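Local coordinates for protein probable zinc protease (Pseudomonas aeruginosa, PDB 4NNZ) that probably acts as one subunit of a heterodimeric zinc metallopeptidase of the M16 (insulinase) family, at residues V265-D276 against A297-N305; L339-I349 against P399-F410. One frame throughout, in Å; residues are numbered along the deposited sequence.

How the contacts relate
Contact 1 lays helix 262-276 on strand 294-301, an outermost strand of a five-stranded mixed sheet. Contact 2 continues the helical packing beside it: helix 399-409 touches helix 262-276 and lies against the turn that joins helices 325-341 and 346-364. The centres are 13 Å apart, and the two contacts touch through helix 262-276. I271 CG1 meets I402 CG2 at 3.7 Å, and L274 CD2 meets E348 CG at 3.6 Å. F311 of the sheet touches both I271 and the ring of F410. Both segments of contact 1 lie within the M16 inactive-domain family region. A bound PEG lies about 9 Å from the V265 side chain.

Contact 1: residues V265-D276 against A297-N305; sequences VNALRLIGALLD and ASTYYDAFN
The Y301 ring meets helix 265-276 through its CE2 side. L268 CB comes obliquely to CE2 at 3.6 Å, and R269 CG reaches the ring edge near its plane at 3.9 Å. The ring gets there because Y301 CG lies opposite the backbone N (chi1 169°). At its far end, OH touches V265 CG1 and is hydrogen-bonded to the carbonyl of P254. A303 continues the apolar patch: its CB is 3.7 Å from V265 CG1 and 3.6 Å from R269 CD. Beyond it, F304 CZ covers one face of the R269 guanidinium, offset toward the rim. The two planes are 74° apart, so this is a steep approach and not a flat stack.

At the C-terminal end of the helix, T299 packs against D276. T299 CG2 is 3.5 Å from D276 CB and also touches L275 CB. T299 N gives a weak bond to D276 OD2 (3.4 Å).

R269 is bent at chi3, and its NH1 bonds N266 OD1 (3.3 Å) and forms a salt bridge with D390 of helix 386-396. These two partners help fix the group beside F304. D302 OD1 accepts from F304 N, an Asx turn that leads the chain round to F304. The axes of helix 265-276 and strand 297-301 run nearly antiparallel (167°), 7.8 Å apart at closest, as in the layered alpha/beta fold of M16 peptidase domains.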
loop_
_atom_site.group_PDB
_atom_site.type_symbol
_atom_site.label_atom_id
_atom_site.label_comp_id
_atom_site.label_asym_id
_atom_site.label_seq_id
_atom_site.Cartn_x
_atom_site.Cartn_y
_atom_site.Cartn_z
ATOM N N VAL A 265 -24.129 4.924 7.451
ATOM C CA VAL A 265 -23.085 5.878 7.686
ATOM C C VAL A 265 -23.537 6.897 8.687
ATOM O O VAL A 265 -22.821 7.233 9.583
ATOM C CB VAL A 265 -22.713 6.613 6.398
ATOM C CG1 VAL A 265 -21.715 7.707 6.661
ATOM C CG2 VAL A 265 -22.136 5.661 5.391
ATOM N N ASN A 266 -24.713 7.424 8.492
ATOM C CA ASN A 266 -25.205 8.437 9.361
ATOM C C ASN A 266 -25.410 7.901 10.747
ATOM O O ASN A 266 -25.288 8.609 11.710
ATOM C CB ASN A 266 -26.427 9.096 8.778
ATOM C CG ASN A 266 -26.101 9.922 7.579
ATOM O OD1 ASN A 266 -24.983 10.312 7.384
ATOM N ND2 ASN A 266 -27.070 10.176 6.773
ATOM N N ALA A 267 -25.726 6.626 10.815
ATOM C CA ALA A 267 -25.809 5.912 12.055
ATOM C C ALA A 267 -24.464 5.823 12.737
ATOM O O ALA A 267 -24.371 5.900 13.919
ATOM C CB ALA A 267 -26.382 4.551 11.826
ATOM N N LEU A 268 -23.425 5.641 11.972
ATOM C CA LEU A 268 -22.091 5.681 12.509
ATOM C C LEU A 268 -21.655 7.031 13.063
ATOM O O LEU A 268 -20.969 7.098 14.040
ATOM C CB LEU A 268 -21.103 5.143 11.491
ATOM C CG LEU A 268 -21.154 3.651 11.344
ATOM C CD1 LEU A 268 -20.317 3.218 10.183
ATOM C CD2 LEU A 268 -20.705 2.962 12.601
ATOM N N ARG A 269 -22.043 8.102 12.410
ATOM C CA ARG A 269 -21.728 9.420 12.881
ATOM C C ARG A 269 -22.377 9.669 14.208
ATOM O O ARG A 269 -21.770 10.178 15.107
ATOM C CB ARG A 269 -22.200 10.434 11.869
ATOM C CG ARG A 269 -21.862 10.015 10.470
ATOM C CD ARG A 269 -22.366 10.974 9.436
ATOM N NE ARG A 269 -22.177 12.354 9.806
ATOM C CZ ARG A 269 -22.766 13.364 9.203
ATOM N NH1 ARG A 269 -23.575 13.148 8.215
ATOM N NH2 ARG A 269 -22.543 14.585 9.586
ATOM N N LEU A 270 -23.621 9.268 14.311
ATOM C CA LEU A 270 -24.385 9.367 15.510
ATOM C C LEU A 270 -23.773 8.530 16.614
ATOM O O LEU A 270 -23.784 8.923 17.744
ATOM C CB LEU A 270 -25.824 8.939 15.240
ATOM C CG LEU A 270 -26.977 9.933 15.193
ATOM C CD1 LEU A 270 -26.951 10.874 16.357
ATOM C CD2 LEU A 270 -26.975 10.736 13.920
ATOM N N ILE A 271 -23.233 7.373 16.296
ATOM C CA ILE A 271 -22.609 6.543 17.304
ATOM C C ILE A 271 -21.406 7.219 17.913
ATOM O O ILE A 271 -21.179 7.101 19.090
ATOM C CB ILE A 271 -22.273 5.133 16.779
ATOM C CG1 ILE A 271 -23.514 4.288 16.706
ATOM C CG2 ILE A 271 -21.330 4.383 17.683
ATOM C CD1 ILE A 271 -23.390 3.151 15.744
ATOM N N GLY A 272 -20.636 7.919 17.110
ATOM C CA GLY A 272 -19.511 8.620 17.644
ATOM C C GLY A 272 -19.914 9.663 18.634
ATOM O O GLY A 272 -19.300 9.831 19.629
ATOM N N ALA A 273 -20.966 10.371 18.319
ATOM C CA ALA A 273 -21.492 11.392 19.172
ATOM C C ALA A 273 -22.002 10.838 20.478
ATOM O O ALA A 273 -21.853 11.436 21.500
ATOM C CB ALA A 273 -22.549 12.177 18.444
ATOM N N LEU A 274 -22.616 9.683 20.424
ATOM C CA LEU A 274 -23.068 9.010 21.603
ATOM C C LEU A 274 -21.936 8.610 22.513
ATOM O O LEU A 274 -22.085 8.561 23.694
ATOM C CB LEU A 274 -23.840 7.761 21.231
ATOM C CG LEU A 274 -25.266 7.881 20.751
ATOM C CD1 LEU A 274 -25.598 6.623 19.998
ATOM C CD2 LEU A 274 -26.245 8.096 21.886
ATOM N N LEU A 275 -20.861 8.141 21.939
ATOM C CA LEU A 275 -19.695 7.785 22.699
ATOM C C LEU A 275 -18.824 8.903 23.270
ATOM O O LEU A 275 -18.429 8.863 24.422
ATOM C CB LEU A 275 -18.878 6.784 21.905
ATOM C CG LEU A 275 -19.605 5.483 21.604
ATOM C CD1 LEU A 275 -18.941 4.745 20.489
ATOM C CD2 LEU A 275 -19.657 4.606 22.817
ATOM N N ASP A 276 -18.488 9.865 22.419
ATOM C CA ASP A 276 -17.463 10.858 22.683
ATOM C C ASP A 276 -17.946 12.272 22.889
ATOM O O ASP A 276 -17.240 13.064 23.461
ATOM C CB ASP A 276 -16.442 10.828 21.538
ATOM C CG ASP A 276 -15.430 11.957 21.595
ATOM O OD1 ASP A 276 -14.936 12.278 22.680
ATOM O OD2 ASP A 276 -15.132 12.531 20.548
ATOM N N ALA A 297 -10.864 9.567 26.661
ATOM C CA ALA A 297 -11.197 8.728 25.556
ATOM C C ALA A 297 -11.904 9.527 24.489
ATOM O O ALA A 297 -12.720 10.347 24.783
ATOM C CB ALA A 297 -12.047 7.577 26.027
ATOM N N SER A 298 -11.592 9.268 23.241
ATOM C CA SER A 298 -12.202 9.980 22.146
ATOM C C SER A 298 -12.573 9.105 20.981
ATOM O O SER A 298 -12.286 7.941 20.966
ATOM C CB SER A 298 -11.319 11.088 21.677
ATOM O OG SER A 298 -10.060 10.590 21.380
ATOM N N THR A 299 -13.262 9.695 20.028
ATOM C CA THR A 299 -13.612 9.041 18.802
ATOM C C THR A 299 -13.445 9.993 17.650
ATOM O O THR A 299 -13.598 11.179 17.790
ATOM C CB THR A 299 -15.054 8.519 18.788
ATOM O OG1 THR A 299 -15.945 9.597 18.603
ATOM C CG2 THR A 299 -15.394 7.873 20.025
ATOM N N TYR A 300 -13.076 9.457 16.510
ATOM C CA TYR A 300 -13.060 10.222 15.313
ATOM C C TYR A 300 -13.555 9.358 14.180
ATOM O O TYR A 300 -13.162 8.249 14.075
ATOM C CB TYR A 300 -11.651 10.736 15.087
ATOM C CG TYR A 300 -11.399 11.392 13.760
ATOM C CD1 TYR A 300 -11.873 12.647 13.476
ATOM C CD2 TYR A 300 -10.671 10.745 12.791
ATOM C CE1 TYR A 300 -11.635 13.238 12.258
ATOM C CE2 TYR A 300 -10.435 11.324 11.572
ATOM C CZ TYR A 300 -10.908 12.571 11.308
ATOM O OH TYR A 300 -10.634 13.128 10.083
ATOM N N TYR A 301 -14.484 9.839 13.382
ATOM C CA TYR A 301 -14.914 9.167 12.165
ATOM C C TYR A 301 -15.209 10.168 11.072
ATOM O O TYR A 301 -16.075 10.974 11.247
ATOM C CB TYR A 301 -16.176 8.377 12.458
ATOM C CG TYR A 301 -16.891 7.823 11.262
ATOM C CD1 TYR A 301 -16.232 7.070 10.341
ATOM C CD2 TYR A 301 -18.227 8.034 11.078
ATOM C CE1 TYR A 301 -16.866 6.560 9.262
ATOM C CE2 TYR A 301 -18.875 7.518 9.997
ATOM C CZ TYR A 301 -18.174 6.776 9.098
ATOM O OH TYR A 301 -18.775 6.244 8.023
ATOM N N ASP A 302 -14.518 10.115 9.944
ATOM C CA ASP A 302 -14.845 10.986 8.834
ATOM C C ASP A 302 -15.754 10.277 7.877
ATOM O O ASP A 302 -15.384 9.322 7.276
ATOM C CB ASP A 302 -13.603 11.436 8.093
ATOM C CG ASP A 302 -13.908 12.428 7.005
ATOM O OD1 ASP A 302 -15.070 12.595 6.667
ATOM O OD2 ASP A 302 -12.991 13.048 6.471
ATOM N N ALA A 303 -16.963 10.778 7.757
ATOM C CA ALA A 303 -17.981 10.183 6.945
ATOM C C ALA A 303 -17.954 10.685 5.536
ATOM O O ALA A 303 -18.704 10.234 4.720
ATOM C CB ALA A 303 -19.327 10.458 7.547
ATOM N N PHE A 304 -17.077 11.626 5.253
ATOM C CA PHE A 304 -17.047 12.266 3.957
ATOM C C PHE A 304 -15.831 11.976 3.103
ATOM O O PHE A 304 -15.277 12.845 2.519
ATOM C CB PHE A 304 -17.291 13.755 4.076
ATOM C CG PHE A 304 -18.540 14.081 4.775
ATOM C CD1 PHE A 304 -19.718 14.047 4.121
ATOM C CD2 PHE A 304 -18.534 14.374 6.096
ATOM C CE1 PHE A 304 -20.876 14.326 4.755
ATOM C CE2 PHE A 304 -19.686 14.648 6.745
ATOM C CZ PHE A 304 -20.862 14.626 6.070
ATOM N N ASN A 305 -15.426 10.727 3.076
ATOM C CA ASN A 305 -14.359 10.257 2.209
ATOM C C ASN A 305 -14.745 9.915 0.787
ATOM O O ASN A 305 -15.843 9.571 0.485
ATOM C CB ASN A 305 -13.647 9.067 2.833
ATOM C CG ASN A 305 -12.709 9.456 3.927
ATOM O OD1 ASN A 305 -12.001 10.435 3.832
ATOM N ND2 ASN A 305 -12.687 8.681 4.960
#

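Contact 2: residues L339-I349 against P399-F410; sequences LKQNPPSAAEI and PDDIQKAARTYF
Q403 NE2 donates to the carbonyl O of K340 at 3.0 Å. The bond is bent, with an N-H...O angle of 147°, and the donor stands 42° above the carbonyl plane, not on a lone pair. This bond ties helix 399-409 to the end of helix 325-341, within the helical layer of the M16 alpha/beta fold. The K340 side chain runs along the other helix. Its CG passes R407 CA, its CE lies near A406 O, and NZ ends in a weak bond to F410 O. L339 CB meets A406 CB at 4.0 Å beside it.

Past helix 325-341, P343 lies against the Q403 amide, and P344 CG rests on I402 CG2 at 3.9 Å. S345 then takes the N-cap of helix 346-364, its OG accepting from E348 N (3.0 Å). This fixes the start of the helix that carries I349. The P399 ring packs against this corner: its CB is 3.3 Å from P344 O and its CG is 3.6 Å from I349 CD1. With CG1 opposite the carbonyl carbon (chi1 -64°), I349 turns its CD1 to I402, and the two meet tip to tip, CD1 to CD1, at 3.4 Å.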
loop_
_atom_site.group_PDB
_atom_site.type_symbol
_atom_site.label_atom_id
_atom_site.label_comp_id
_atom_site.label_asym_id
_atom_site.label_seq_id
_atom_site.Cartn_x
_atom_site.Cartn_y
_atom_site.Cartn_z
ATOM N N LEU A 339 -24.171 -1.261 22.851
ATOM C CA LEU A 339 -24.891 -0.751 21.730
ATOM C C LEU A 339 -25.493 -1.848 20.917
ATOM O O LEU A 339 -26.537 -1.671 20.361
ATOM C CB LEU A 339 -24.000 0.085 20.859
ATOM C CG LEU A 339 -23.499 1.338 21.522
ATOM C CD1 LEU A 339 -22.339 1.902 20.736
ATOM C CD2 LEU A 339 -24.613 2.335 21.644
ATOM N N LYS A 340 -24.778 -2.941 20.753
ATOM C CA LYS A 340 -25.297 -4.054 20.007
ATOM C C LYS A 340 -26.462 -4.681 20.690
ATOM O O LYS A 340 -27.408 -5.047 20.050
ATOM C CB LYS A 340 -24.227 -5.105 19.820
ATOM C CG LYS A 340 -23.111 -4.687 18.914
ATOM C CD LYS A 340 -21.900 -5.538 19.165
ATOM C CE LYS A 340 -21.006 -5.558 17.964
ATOM N NZ LYS A 340 -20.588 -6.929 17.656
ATOM N N GLN A 341 -26.331 -4.893 21.987
ATOM C CA GLN A 341 -27.396 -5.431 22.811
ATOM C C GLN A 341 -28.582 -4.533 23.022
ATOM O O GLN A 341 -29.699 -4.990 23.017
ATOM C CB GLN A 341 -26.868 -5.836 24.169
ATOM C CG GLN A 341 -26.433 -7.274 24.283
ATOM C CD GLN A 341 -25.488 -7.483 25.441
ATOM O OE1 GLN A 341 -24.775 -6.580 25.822
ATOM N NE2 GLN A 341 -25.493 -8.669 26.012
ATOM N N ASN A 342 -28.341 -3.267 23.302
ATOM C CA ASN A 342 -29.430 -2.374 23.640
ATOM C C ASN A 342 -29.503 -1.132 22.808
ATOM O O ASN A 342 -28.684 -0.229 22.945
ATOM C CB ASN A 342 -29.301 -1.954 25.083
ATOM C CG ASN A 342 -28.912 -3.091 25.962
ATOM O OD1 ASN A 342 -29.281 -4.206 25.684
ATOM N ND2 ASN A 342 -28.140 -2.831 26.994
ATOM N N PRO A 343 -30.535 -1.026 22.003
ATOM C CA PRO A 343 -30.711 0.169 21.208
ATOM C C PRO A 343 -30.842 1.338 22.142
ATOM O O PRO A 343 -31.529 1.220 23.128
ATOM C CB PRO A 343 -32.044 -0.088 20.549
ATOM C CG PRO A 343 -32.021 -1.541 20.305
ATOM C CD PRO A 343 -31.316 -2.145 21.473
ATOM N N PRO A 344 -30.156 2.427 21.873
ATOM C CA PRO A 344 -30.238 3.619 22.699
ATOM C C PRO A 344 -31.565 4.330 22.560
ATOM O O PRO A 344 -32.153 4.292 21.506
ATOM C CB PRO A 344 -29.151 4.491 22.115
ATOM C CG PRO A 344 -29.126 4.119 20.697
ATOM C CD PRO A 344 -29.404 2.664 20.641
ATOM N N SER A 345 -32.019 4.974 23.617
ATOM C CA SER A 345 -33.272 5.704 23.567
ATOM C C SER A 345 -33.203 6.979 22.779
ATOM O O SER A 345 -32.195 7.659 22.755
ATOM C CB SER A 345 -33.762 6.028 24.951
ATOM O OG SER A 345 -33.081 7.124 25.475
ATOM N N ALA A 346 -34.328 7.304 22.171
ATOM C CA ALA A 346 -34.435 8.488 21.381
ATOM C C ALA A 346 -34.214 9.659 22.289
ATOM O O ALA A 346 -33.853 10.714 21.831
ATOM C CB ALA A 346 -35.775 8.562 20.718
ATOM N N ALA A 347 -34.436 9.474 23.567
ATOM C CA ALA A 347 -34.112 10.519 24.481
ATOM C C ALA A 347 -32.643 10.741 24.439
ATOM O O ALA A 347 -32.211 11.858 24.447
ATOM C CB ALA A 347 -34.548 10.157 25.872
ATOM N N GLU A 348 -31.861 9.678 24.457
ATOM C CA GLU A 348 -30.427 9.828 24.288
ATOM C C GLU A 348 -30.020 10.312 22.921
ATOM O O GLU A 348 -29.158 11.128 22.808
ATOM C CB GLU A 348 -29.692 8.538 24.603
ATOM C CG GLU A 348 -28.207 8.704 24.838
ATOM C CD GLU A 348 -27.521 7.409 25.224
ATOM O OE1 GLU A 348 -27.897 6.375 24.678
ATOM O OE2 GLU A 348 -26.617 7.415 26.073
ATOM N N ILE A 349 -30.605 9.756 21.881
ATOM C CA ILE A 349 -30.204 10.093 20.535
ATOM C C ILE A 349 -30.475 11.524 20.196
ATOM O O ILE A 349 -29.700 12.145 19.513
ATOM C CB ILE A 349 -30.921 9.227 19.501
ATOM C CG1 ILE A 349 -30.521 7.791 19.682
ATOM C CG2 ILE A 349 -30.562 9.627 18.081
ATOM C CD1 ILE A 349 -31.076 6.876 18.630
ATOM N N PRO A 399 -33.213 4.426 16.379
ATOM C CA PRO A 399 -32.427 3.697 17.345
ATOM C C PRO A 399 -32.068 2.350 16.805
ATOM O O PRO A 399 -31.085 1.777 17.192
ATOM C CB PRO A 399 -33.383 3.567 18.488
ATOM C CG PRO A 399 -34.054 4.857 18.478
ATOM C CD PRO A 399 -34.305 5.128 17.042
ATOM N N ASP A 400 -32.918 1.836 15.951
ATOM C CA ASP A 400 -32.695 0.590 15.284
ATOM C C ASP A 400 -31.536 0.627 14.307
ATOM O O ASP A 400 -30.784 -0.297 14.211
ATOM C CB ASP A 400 -33.990 0.132 14.655
ATOM C CG ASP A 400 -35.120 0.136 15.648
ATOM O OD1 ASP A 400 -34.875 -0.240 16.806
ATOM O OD2 ASP A 400 -36.245 0.540 15.290
ATOM N N ASP A 401 -31.397 1.725 13.594
ATOM C CA ASP A 401 -30.320 1.886 12.650
ATOM C C ASP A 401 -29.013 1.828 13.378
ATOM O O ASP A 401 -28.041 1.279 12.904
ATOM C CB ASP A 401 -30.416 3.250 12.016
ATOM C CG ASP A 401 -31.408 3.301 10.940
ATOM O OD1 ASP A 401 -31.658 2.270 10.333
ATOM O OD2 ASP A 401 -31.946 4.371 10.690
ATOM N N ILE A 402 -28.991 2.471 14.520
ATOM C CA ILE A 402 -27.802 2.543 15.296
ATOM C C ILE A 402 -27.413 1.174 15.749
ATOM O O ILE A 402 -26.281 0.795 15.622
ATOM C CB ILE A 402 -28.022 3.475 16.490
ATOM C CG1 ILE A 402 -28.008 4.901 16.010
ATOM C CG2 ILE A 402 -26.973 3.321 17.568
ATOM C CD1 ILE A 402 -28.146 5.890 17.116
ATOM N N GLN A 403 -28.353 0.430 16.299
ATOM C CA GLN A 403 -28.021 -0.881 16.814
ATOM C C GLN A 403 -27.544 -1.743 15.679
ATOM O O GLN A 403 -26.605 -2.460 15.808
ATOM C CB GLN A 403 -29.205 -1.497 17.574
ATOM C CG GLN A 403 -29.390 -3.002 17.438
ATOM C CD GLN A 403 -30.490 -3.561 18.280
ATOM O OE1 GLN A 403 -31.642 -3.579 17.889
ATOM N NE2 GLN A 403 -30.131 -4.042 19.440
ATOM N N LYS A 404 -28.204 -1.650 14.554
ATOM C CA LYS A 404 -27.810 -2.422 13.410
ATOM C C LYS A 404 -26.428 -2.117 12.912
ATOM O O LYS A 404 -25.712 -3.005 12.585
ATOM C CB LYS A 404 -28.805 -2.186 12.303
ATOM C CG LYS A 404 -28.843 -3.245 11.238
ATOM C CD LYS A 404 -29.530 -2.722 9.995
ATOM C CE LYS A 404 -28.531 -2.449 8.895
ATOM N NZ LYS A 404 -27.596 -1.352 9.242
ATOM N N ALA A 405 -26.054 -0.861 12.836
ATOM C CA ALA A 405 -24.717 -0.517 12.403
ATOM C C ALA A 405 -23.664 -1.031 13.348
ATOM O O ALA A 405 -22.634 -1.476 12.917
ATOM C CB ALA A 405 -24.574 0.974 12.213
ATOM N N ALA A 406 -23.929 -0.951 14.639
ATOM C CA ALA A 406 -22.999 -1.429 15.644
ATOM C C ALA A 406 -22.766 -2.902 15.575
ATOM O O ALA A 406 -21.692 -3.355 15.810
ATOM C CB ALA A 406 -23.467 -1.056 17.020
ATOM N N ARG A 407 -23.811 -3.651 15.312
ATOM C CA ARG A 407 -23.672 -5.069 15.179
ATOM C C ARG A 407 -22.857 -5.438 13.992
ATOM O O ARG A 407 -22.154 -6.411 14.002
ATOM C CB ARG A 407 -25.014 -5.726 15.035
ATOM C CG ARG A 407 -25.812 -5.831 16.301
ATOM C CD ARG A 407 -27.246 -6.091 15.935
ATOM N NE ARG A 407 -27.382 -7.451 15.476
ATOM C CZ ARG A 407 -27.194 -8.494 16.263
ATOM N NH1 ARG A 407 -26.884 -8.294 17.540
ATOM N NH2 ARG A 407 -27.317 -9.728 15.786
ATOM N N THR A 408 -23.080 -4.718 12.920
ATOM C CA THR A 408 -22.394 -4.945 11.696
ATOM C C THR A 408 -20.930 -4.623 11.751
ATOM O O THR A 408 -20.130 -5.383 11.303
ATOM C CB THR A 408 -23.080 -4.157 10.587
ATOM O OG1 THR A 408 -24.456 -4.495 10.586
ATOM C CG2 THR A 408 -22.537 -4.486 9.260
ATOM N N TYR A 409 -20.582 -3.476 12.288
ATOM C CA TYR A 409 -19.234 -2.986 12.144
ATOM C C TYR A 409 -18.254 -3.165 13.273
ATOM O O TYR A 409 -17.085 -3.225 13.036
ATOM C CB TYR A 409 -19.256 -1.569 11.645
ATOM C CG TYR A 409 -19.869 -1.477 10.297
ATOM C CD1 TYR A 409 -19.208 -1.931 9.196
ATOM C CD2 TYR A 409 -21.118 -0.962 10.127
ATOM C CE1 TYR A 409 -19.772 -1.865 7.955
ATOM C CE2 TYR A 409 -21.688 -0.889 8.897
ATOM C CZ TYR A 409 -21.010 -1.340 7.818
ATOM O OH TYR A 409 -21.582 -1.277 6.598
ATOM N N PHE A 410 -18.733 -3.258 14.484
ATOM C CA PHE A 410 -17.829 -3.403 15.576
ATOM C C PHE A 410 -17.499 -4.847 15.813
ATOM O O PHE A 410 -17.708 -5.362 16.854
ATOM C CB PHE A 410 -18.396 -2.734 16.809
ATOM C CG PHE A 410 -18.599 -1.268 16.643
ATOM C CD1 PHE A 410 -17.750 -0.549 15.857
ATOM C CD2 PHE A 410 -19.633 -0.625 17.249
ATOM C CE1 PHE A 410 -17.918 0.783 15.669
ATOM C CE2 PHE A 410 -19.810 0.717 17.070
ATOM C CZ PHE A 410 -18.948 1.423 16.277
#